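Malic enzyme (Entamoeba histolytica, PDB 3NV9) catalyses the oxidative decarboxylation of malate as a malic enzyme, works as a deeply entangled dimer and activates the drug metronidazole. Local coordinates at the interface of chains A and B. Numbering follows the deposited sequence. Chains: chain A/B, Malic enzyme.

Contact 1: the interface of chains A and B. Residues chain A 52-55, 60, 64; chain B 39, 43, 460, 465, 468.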
# COMPACT_ATOMS: atom_id res chain seq x y z
N LYS A 52 -0.61 -12.23 6.62
CA LYS A 52 -1.04 -12.31 8.02
C LYS A 52 -2.07 -13.41 8.17
O LYS A 52 -2.69 -13.49 9.23
CB LYS A 52 -1.71 -11.03 8.47
CG LYS A 52 -2.69 -10.48 7.45
CD LYS A 52 -3.99 -9.91 8.03
CE LYS A 52 -3.82 -8.73 8.89
NZ LYS A 52 -5.15 -7.94 8.72
N CYS A 53 -2.29 -14.24 7.15
CA CYS A 53 -3.30 -15.34 7.26
C CYS A 53 -2.66 -16.75 7.17
O CYS A 53 -1.47 -16.88 6.84
CB CYS A 53 -4.31 -15.17 6.12
SG CYS A 53 -3.50 -15.17 4.48
N THR A 54 -3.40 -17.82 7.50
CA THR A 54 -2.76 -19.15 7.44
C THR A 54 -2.46 -19.57 6.02
O THR A 54 -3.28 -19.41 5.13
CB THR A 54 -3.60 -20.24 8.13
OG1 THR A 54 -2.92 -21.47 8.07
CG2 THR A 54 -4.96 -20.44 7.51
N LEU A 55 -1.28 -20.12 5.80
CA LEU A 55 -0.92 -20.69 4.49
C LEU A 55 -0.46 -22.15 4.67
O LEU A 55 0.56 -22.60 4.12
CB LEU A 55 0.14 -19.83 3.78
CG LEU A 55 -0.16 -18.32 3.65
CD1 LEU A 55 1.12 -17.56 3.39
CD2 LEU A 55 -1.12 -18.11 2.56
N TRP A 60 -5.95 -23.82 0.79
CA TRP A 60 -6.27 -22.51 1.36
C TRP A 60 -6.41 -21.41 0.28
O TRP A 60 -7.09 -20.44 0.56
CB TRP A 60 -5.25 -22.07 2.44
CG TRP A 60 -5.59 -22.72 3.76
CD1 TRP A 60 -4.99 -23.84 4.32
CD2 TRP A 60 -6.66 -22.36 4.64
NE1 TRP A 60 -5.60 -24.14 5.51
CE2 TRP A 60 -6.63 -23.24 5.73
CE3 TRP A 60 -7.62 -21.34 4.61
CZ2 TRP A 60 -7.54 -23.17 6.78
CZ3 TRP A 60 -8.53 -21.25 5.66
CH2 TRP A 60 -8.49 -22.17 6.73
N TYR A 64 -8.94 -17.92 -0.34
CA TYR A 64 -8.41 -16.56 -0.40
C TYR A 64 -8.59 -15.93 -1.79
O TYR A 64 -8.27 -14.75 -2.01
CB TYR A 64 -6.92 -16.62 -0.08
CG TYR A 64 -6.55 -17.05 1.33
CD1 TYR A 64 -7.29 -16.61 2.45
CD2 TYR A 64 -5.41 -17.83 1.55
CE1 TYR A 64 -6.92 -17.01 3.75
CE2 TYR A 64 -5.03 -18.21 2.86
CZ TYR A 64 -5.80 -17.80 3.93
OH TYR A 64 -5.41 -18.16 5.19
N VAL B 39 -12.58 -17.12 7.24
CA VAL B 39 -11.14 -16.93 7.36
C VAL B 39 -10.78 -15.45 7.23
O VAL B 39 -9.96 -14.94 7.99
CB VAL B 39 -10.32 -17.87 6.40
CG1 VAL B 39 -10.51 -17.49 4.95
CG2 VAL B 39 -8.88 -17.84 6.76
N TYR B 43 -8.71 -13.36 10.48
CA TYR B 43 -7.44 -12.66 10.36
C TYR B 43 -7.61 -11.21 9.97
O TYR B 43 -6.60 -10.50 9.81
CB TYR B 43 -6.55 -13.31 9.29
CG TYR B 43 -6.15 -14.71 9.65
CD1 TYR B 43 -5.27 -14.95 10.69
CD2 TYR B 43 -6.67 -15.78 8.96
CE1 TYR B 43 -4.90 -16.25 11.01
CE2 TYR B 43 -6.31 -17.06 9.28
CZ TYR B 43 -5.45 -17.29 10.31
OH TYR B 43 -5.12 -18.58 10.62
N GLN B 460 4.18 -18.04 10.68
CA GLN B 460 3.21 -19.06 11.02
C GLN B 460 3.70 -20.03 12.11
O GLN B 460 3.00 -20.23 13.10
CB GLN B 460 2.76 -19.81 9.78
CG GLN B 460 1.72 -19.05 9.01
CD GLN B 460 1.63 -19.61 7.65
OE1 GLN B 460 0.69 -20.32 7.34
NE2 GLN B 460 2.66 -19.37 6.85
N ILE B 465 1.08 -15.63 13.37
CA ILE B 465 -0.13 -15.93 12.63
C ILE B 465 -0.78 -17.14 13.35
O ILE B 465 -0.22 -18.25 13.36
CB ILE B 465 0.13 -16.13 11.07
CG1 ILE B 465 0.59 -14.82 10.43
CG2 ILE B 465 -1.15 -16.60 10.35
CD1 ILE B 465 1.21 -15.00 9.07
N PHE B 468 -5.90 -21.54 12.39
CA PHE B 468 -7.31 -21.36 12.19
C PHE B 468 -8.02 -22.44 12.98
O PHE B 468 -7.53 -23.54 13.05
CB PHE B 468 -7.60 -21.50 10.71
CG PHE B 468 -8.96 -21.11 10.35
CD1 PHE B 468 -9.30 -19.75 10.26
CD2 PHE B 468 -9.92 -22.08 10.10
CE1 PHE B 468 -10.62 -19.35 9.91
CE2 PHE B 468 -11.24 -21.72 9.72
CZ PHE B 468 -11.59 -20.34 9.62
O HOH W 1 -0.67 -21.27 9.58
O HOH W 2 -4.10 -22.90 10.21
O HOH W 3 3.14 -20.96 4.61
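B:Tyr43 lays one face of its phenol ring against the backbone of A:Cys53, in the loop 52-55 of chain A, and hides about 60 Å² there. A:Cys53 CA stands over the middle of that face, 3.8 Å from the centroid, a CH-pi contact, and A:Cys53 CB leans on the same ring at CD2. Farther out, the phenol oxygen OH comes within 3.3 Å of A:Thr54 CB. At the other end of the tyrosine, A:Lys52 reaches the backbone: despite bends at chi2 and chi3, its chain stays long enough for NZ to reach across and donate to B:Tyr43 O at 3.1 Å, in the carbonyl plane.

A:Thr54 has OG1 anti to its backbone N (chi1 -179°), turned towards two waters; one leads to B:Gln460 OE1, the other to B:Phe468 N. Its CG2 caps a face of the A:Trp60 ring. B:Gln460, extended beyond CG, accepts from A:Leu55 N at OE1 over a short 2.5 Å. The bond is fairly straight at the hydrogen (163°), but the donor sits above the amide plane. Beyond the loop, A:Trp60 CH2 points onto a face of B:Phe468, the planes turned 72° apart, while B:Val39 CG2 wedges against A:Trp60 CZ3 (3.6 Å) and A:Tyr64 CE1.

The loop of chain A directly follows strand 47-51; chain B clasps it with the end of helix 21-42, the end of helix 438-461 and the segment after it.

Contact 2: the interface of chains A and B. Residues chain A 46-47, 122, 125-126, 452, 455-456, 459, 465; chain B 50-51, 55.
B:Met50 packs its side chain against A:Leu459 and A:Ser455, on helix 438-461 of chain A. From CB the chain leaves with CG anti to the backbone N (chi1 -166°), bringing CG to 3.7 Å from A:Leu459 CD1. Bends at chi2 and chi3 then fold the thioether alongside the helix: SD lies 3.9 Å from A:Ser455 CB and about as near to the backbone N of A:Ala456, and the terminal methyl CE finishes against A:Ser455 CB as well.

Next along, B:Pro51 is gripped between two helices and buries 74 Å². Its CB and CG meet A:Leu122 CD1 from helix 114-128, with CG 3.7 Å away, while CG and CD rest on the methyl of A:Ala456. On the backbone side, B:Pro51 forms an antiparallel beta bridge with A:Ile47, so the two copies of strand 47-51 run against each other. Direct polar contacts are absent from this patch; the grip is apolar, apart from a water bridge.

B:Leu55 passes A:Tyr126 in the opposite sense and lays CD1 over the centre of the phenol ring, 3.7 Å from the centroid. A water bridges the pair, 2.8 Å from A:Tyr126 OH and 3.1 Å from B:Leu55 O.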
# COMPACT_ATOMS: atom_id res chain seq x y z
N LYS A 46 12.31 0.44 3.37
CA LYS A 46 12.18 0.22 4.79
C LYS A 46 11.07 -0.75 5.14
O LYS A 46 11.17 -1.39 6.18
CB LYS A 46 12.02 1.54 5.54
CG LYS A 46 13.38 2.37 5.60
CD LYS A 46 13.15 3.77 6.16
CE LYS A 46 12.21 4.65 5.20
NZ LYS A 46 12.52 6.08 5.33
N ILE A 47 10.04 -0.83 4.30
CA ILE A 47 8.84 -1.65 4.58
C ILE A 47 8.54 -2.68 3.46
O ILE A 47 9.02 -2.55 2.34
CB ILE A 47 7.57 -0.82 4.92
CG1 ILE A 47 7.08 -0.09 3.67
CG2 ILE A 47 7.87 0.22 5.97
CD1 ILE A 47 5.73 0.71 3.89
N LEU A 122 6.69 3.04 8.27
CA LEU A 122 7.52 2.13 9.08
C LEU A 122 7.15 2.35 10.57
O LEU A 122 6.89 1.38 11.32
CB LEU A 122 9.03 2.39 8.85
CG LEU A 122 9.98 1.76 9.91
CD1 LEU A 122 10.02 0.18 9.76
CD2 LEU A 122 11.44 2.31 9.92
N LYS A 125 3.70 1.10 11.87
CA LYS A 125 3.67 -0.33 12.16
C LYS A 125 4.37 -0.61 13.48
O LYS A 125 3.79 -1.25 14.34
CB LYS A 125 4.29 -1.15 11.04
CG LYS A 125 4.22 -2.65 11.35
CD LYS A 125 2.81 -3.19 11.27
CE LYS A 125 2.84 -4.70 11.27
NZ LYS A 125 1.50 -5.23 10.94
N TYR A 126 5.59 -0.11 13.64
CA TYR A 126 6.43 -0.49 14.74
C TYR A 126 6.08 0.17 16.09
O TYR A 126 6.37 -0.38 17.15
CB TYR A 126 7.87 -0.27 14.35
CG TYR A 126 8.87 -0.97 15.24
CD1 TYR A 126 8.95 -2.34 15.25
CD2 TYR A 126 9.76 -0.25 16.03
CE1 TYR A 126 9.90 -3.01 16.06
CE2 TYR A 126 10.71 -0.90 16.84
CZ TYR A 126 10.76 -2.29 16.84
OH TYR A 126 11.64 -2.99 17.65
N ALA A 452 3.31 -6.70 16.37
CA ALA A 452 4.03 -6.08 15.25
C ALA A 452 5.51 -6.03 15.57
O ALA A 452 6.35 -6.40 14.73
CB ALA A 452 3.47 -4.66 14.93
N SER A 455 6.89 -9.61 15.75
CA SER A 455 7.04 -10.14 14.39
C SER A 455 8.30 -9.58 13.73
O SER A 455 9.13 -10.33 13.19
CB SER A 455 5.86 -9.77 13.53
OG SER A 455 4.75 -10.44 14.02
N ALA A 456 8.43 -8.26 13.80
CA ALA A 456 9.61 -7.58 13.24
C ALA A 456 10.94 -8.10 13.86
O ALA A 456 11.92 -8.35 13.17
CB ALA A 456 9.46 -6.08 13.36
N LEU A 459 11.96 -11.48 12.58
CA LEU A 459 12.46 -11.48 11.21
C LEU A 459 13.96 -11.09 11.15
O LEU A 459 14.72 -11.69 10.40
CB LEU A 459 11.58 -10.59 10.30
CG LEU A 459 10.20 -11.17 9.98
CD1 LEU A 459 9.45 -10.33 9.04
CD2 LEU A 459 10.29 -12.61 9.37
N ILE A 465 15.86 -10.28 7.80
CA ILE A 465 16.41 -8.95 7.70
C ILE A 465 17.91 -9.06 8.13
O ILE A 465 18.23 -9.40 9.26
CB ILE A 465 15.60 -7.95 8.55
CG1 ILE A 465 14.15 -7.86 8.04
CG2 ILE A 465 16.17 -6.60 8.47
CD1 ILE A 465 13.17 -7.35 9.14
N MET B 50 5.23 -4.88 6.97
CA MET B 50 6.28 -5.20 7.97
C MET B 50 7.57 -4.40 7.72
O MET B 50 7.88 -4.14 6.57
CB MET B 50 6.58 -6.70 7.84
CG MET B 50 7.36 -7.27 8.97
SD MET B 50 6.43 -7.39 10.55
CE MET B 50 5.26 -8.60 9.90
N PRO B 51 8.37 -4.09 8.78
CA PRO B 51 9.74 -3.59 8.47
C PRO B 51 10.50 -4.59 7.61
O PRO B 51 10.17 -5.78 7.66
CB PRO B 51 10.43 -3.51 9.86
CG PRO B 51 9.23 -3.26 10.85
CD PRO B 51 8.13 -4.22 10.25
N LEU B 55 16.23 -2.79 12.79
CA LEU B 55 15.74 -1.99 13.92
C LEU B 55 16.55 -2.28 15.20
O LEU B 55 16.00 -2.51 16.27
CB LEU B 55 14.23 -2.18 14.11
CG LEU B 55 13.34 -1.75 12.91
CD1 LEU B 55 11.96 -2.23 13.05
CD2 LEU B 55 13.30 -0.22 12.71
O HOH W 4 13.67 -4.48 16.44

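Contact 3: the interface of chains A and B. Residues chain A 52, 85-88; chain B 40-41, 43-45.
A:Phe85 and B:Lys41 meet in a cation-pi contact at the dimer interface of this malic enzyme family member. B:Lys41 is extended, with CG anti to the backbone N (chi1 -175°), until a bend at chi4 lays NZ over one face of the phenyl ring, offset toward the rim and 3.8 Å from the centroid. The rim atoms CD2 and CE2 lie nearest the amine. On the way, B:Lys41 CG brushes A:Phe85 CD2.

Among the hydrogen bonds, A:Lys52 NZ, already bound to one carbonyl of chain B, donates to a second, B:Lys44 O at 2.8 Å. Here the amine stands well above the carbonyl plane, 65° out of it. Two successive backbone carbonyls, those of B:Tyr43 and B:Lys44, thus accept from the same side-chain amine. B:Lys44 folds its own chain back, bent at chi2 and chi4, and NZ donates to B:Lys41 O at 2.9 Å, closing over the last turn of helix 21-42. Two acceptors, A:Ser87 O and B:Lys44 O, come within 3.2 Å of each other, a clash rather than a bond.

Apolar packing fills in around these. A:Phe85 CB touches B:Lys44 CD at 3.9 Å, and within chain A, A:Phe85 CE2 sits over a face of A:Tyr86, offset toward the rim. That second ring leans on B:His40, CD1 against CB. Where the backbones pass, A:Ser87 CA and B:Gly45 CA are 3.7 Å apart.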
# COMPACT_ATOMS: atom_id res chain seq x y z
N LYS A 52 -0.61 -12.23 6.62
CA LYS A 52 -1.04 -12.31 8.02
C LYS A 52 -2.07 -13.41 8.17
O LYS A 52 -2.69 -13.49 9.23
CB LYS A 52 -1.71 -11.03 8.47
CG LYS A 52 -2.69 -10.48 7.45
CD LYS A 52 -3.99 -9.91 8.03
CE LYS A 52 -3.82 -8.73 8.89
NZ LYS A 52 -5.15 -7.94 8.72
N PHE A 85 -13.69 -5.47 8.11
CA PHE A 85 -13.17 -6.67 8.71
C PHE A 85 -12.96 -7.86 7.74
O PHE A 85 -12.38 -8.85 8.14
CB PHE A 85 -13.98 -7.06 9.95
CG PHE A 85 -15.42 -7.28 9.68
CD1 PHE A 85 -16.34 -6.28 9.93
CD2 PHE A 85 -15.86 -8.49 9.18
CE1 PHE A 85 -17.74 -6.47 9.72
CE2 PHE A 85 -17.28 -8.71 8.93
CZ PHE A 85 -18.20 -7.66 9.21
N TYR A 86 -13.38 -7.75 6.48
CA TYR A 86 -13.14 -8.87 5.57
C TYR A 86 -11.87 -8.64 4.81
O TYR A 86 -11.49 -9.47 3.99
CB TYR A 86 -14.27 -9.10 4.55
CG TYR A 86 -15.44 -9.79 5.13
CD1 TYR A 86 -15.31 -11.03 5.76
CD2 TYR A 86 -16.70 -9.23 5.03
CE1 TYR A 86 -16.43 -11.67 6.29
CE2 TYR A 86 -17.80 -9.84 5.56
CZ TYR A 86 -17.68 -11.06 6.19
OH TYR A 86 -18.82 -11.62 6.72
N SER A 87 -11.24 -7.51 5.09
CA SER A 87 -10.00 -7.12 4.42
C SER A 87 -9.16 -6.27 5.39
O SER A 87 -9.68 -5.83 6.40
CB SER A 87 -10.34 -6.33 3.16
OG SER A 87 -10.50 -4.95 3.42
N LEU A 88 -7.90 -6.00 5.05
CA LEU A 88 -6.97 -5.15 5.88
C LEU A 88 -7.48 -3.76 6.10
O LEU A 88 -7.07 -3.06 7.07
CB LEU A 88 -5.57 -5.06 5.20
CG LEU A 88 -5.39 -4.05 4.04
CD1 LEU A 88 -3.94 -3.75 3.75
CD2 LEU A 88 -6.04 -4.45 2.72
N HIS B 40 -11.42 -14.75 6.31
CA HIS B 40 -11.07 -13.35 6.10
C HIS B 40 -11.36 -12.56 7.38
O HIS B 40 -10.61 -11.66 7.75
CB HIS B 40 -11.86 -12.73 4.95
CG HIS B 40 -11.37 -13.13 3.59
ND1 HIS B 40 -11.58 -14.38 3.06
CD2 HIS B 40 -10.74 -12.40 2.62
CE1 HIS B 40 -11.05 -14.43 1.86
NE2 HIS B 40 -10.54 -13.25 1.57
N LYS B 41 -12.47 -12.90 8.03
CA LYS B 41 -12.89 -12.20 9.23
C LYS B 41 -11.96 -12.58 10.36
O LYS B 41 -11.55 -11.71 11.13
CB LYS B 41 -14.35 -12.54 9.60
CG LYS B 41 -14.94 -11.74 10.81
CD LYS B 41 -16.45 -12.04 10.96
CE LYS B 41 -17.10 -11.42 12.23
NZ LYS B 41 -16.92 -9.91 12.42
N TYR B 43 -8.71 -13.36 10.48
CA TYR B 43 -7.44 -12.66 10.36
C TYR B 43 -7.61 -11.21 9.97
O TYR B 43 -6.60 -10.50 9.81
CB TYR B 43 -6.55 -13.31 9.29
CG TYR B 43 -6.15 -14.71 9.65
CD1 TYR B 43 -5.27 -14.95 10.69
CD2 TYR B 43 -6.67 -15.78 8.96
CE1 TYR B 43 -4.90 -16.25 11.01
CE2 TYR B 43 -6.31 -17.06 9.28
CZ TYR B 43 -5.45 -17.29 10.31
OH TYR B 43 -5.12 -18.58 10.62
N LYS B 44 -8.85 -10.76 9.82
CA LYS B 44 -9.12 -9.35 9.38
C LYS B 44 -8.43 -8.99 8.05
O LYS B 44 -7.84 -7.93 7.91
CB LYS B 44 -8.78 -8.28 10.47
CG LYS B 44 -9.41 -8.52 11.86
CD LYS B 44 -10.92 -8.54 11.85
CE LYS B 44 -11.55 -8.78 13.28
NZ LYS B 44 -11.69 -10.26 13.70
N GLY B 45 -8.52 -9.89 7.07
CA GLY B 45 -7.81 -9.73 5.81
C GLY B 45 -6.73 -10.78 5.62
O GLY B 45 -6.75 -11.83 6.29

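Contact 1 and contact 3 adjoin, with the centres of their C-alpha atoms about 9 Å apart, and share A:Lys52 and B:Tyr43; both take hold of the end of helix 21-42 of chain B and the turn after it. The C-alpha centre of contact 2 lies about 19 Å from that of contact 1 and about 20 Å from that of contact 3. It uses elements seen in contact 1 with the chains exchanged: residues 55 and 465 and helix 438-461 appear in both. Because the interface is two-fold symmetric, every grip occurs twice, and the reciprocal insertion of the segment around strand 47-51 suits the deeply entangled dimer.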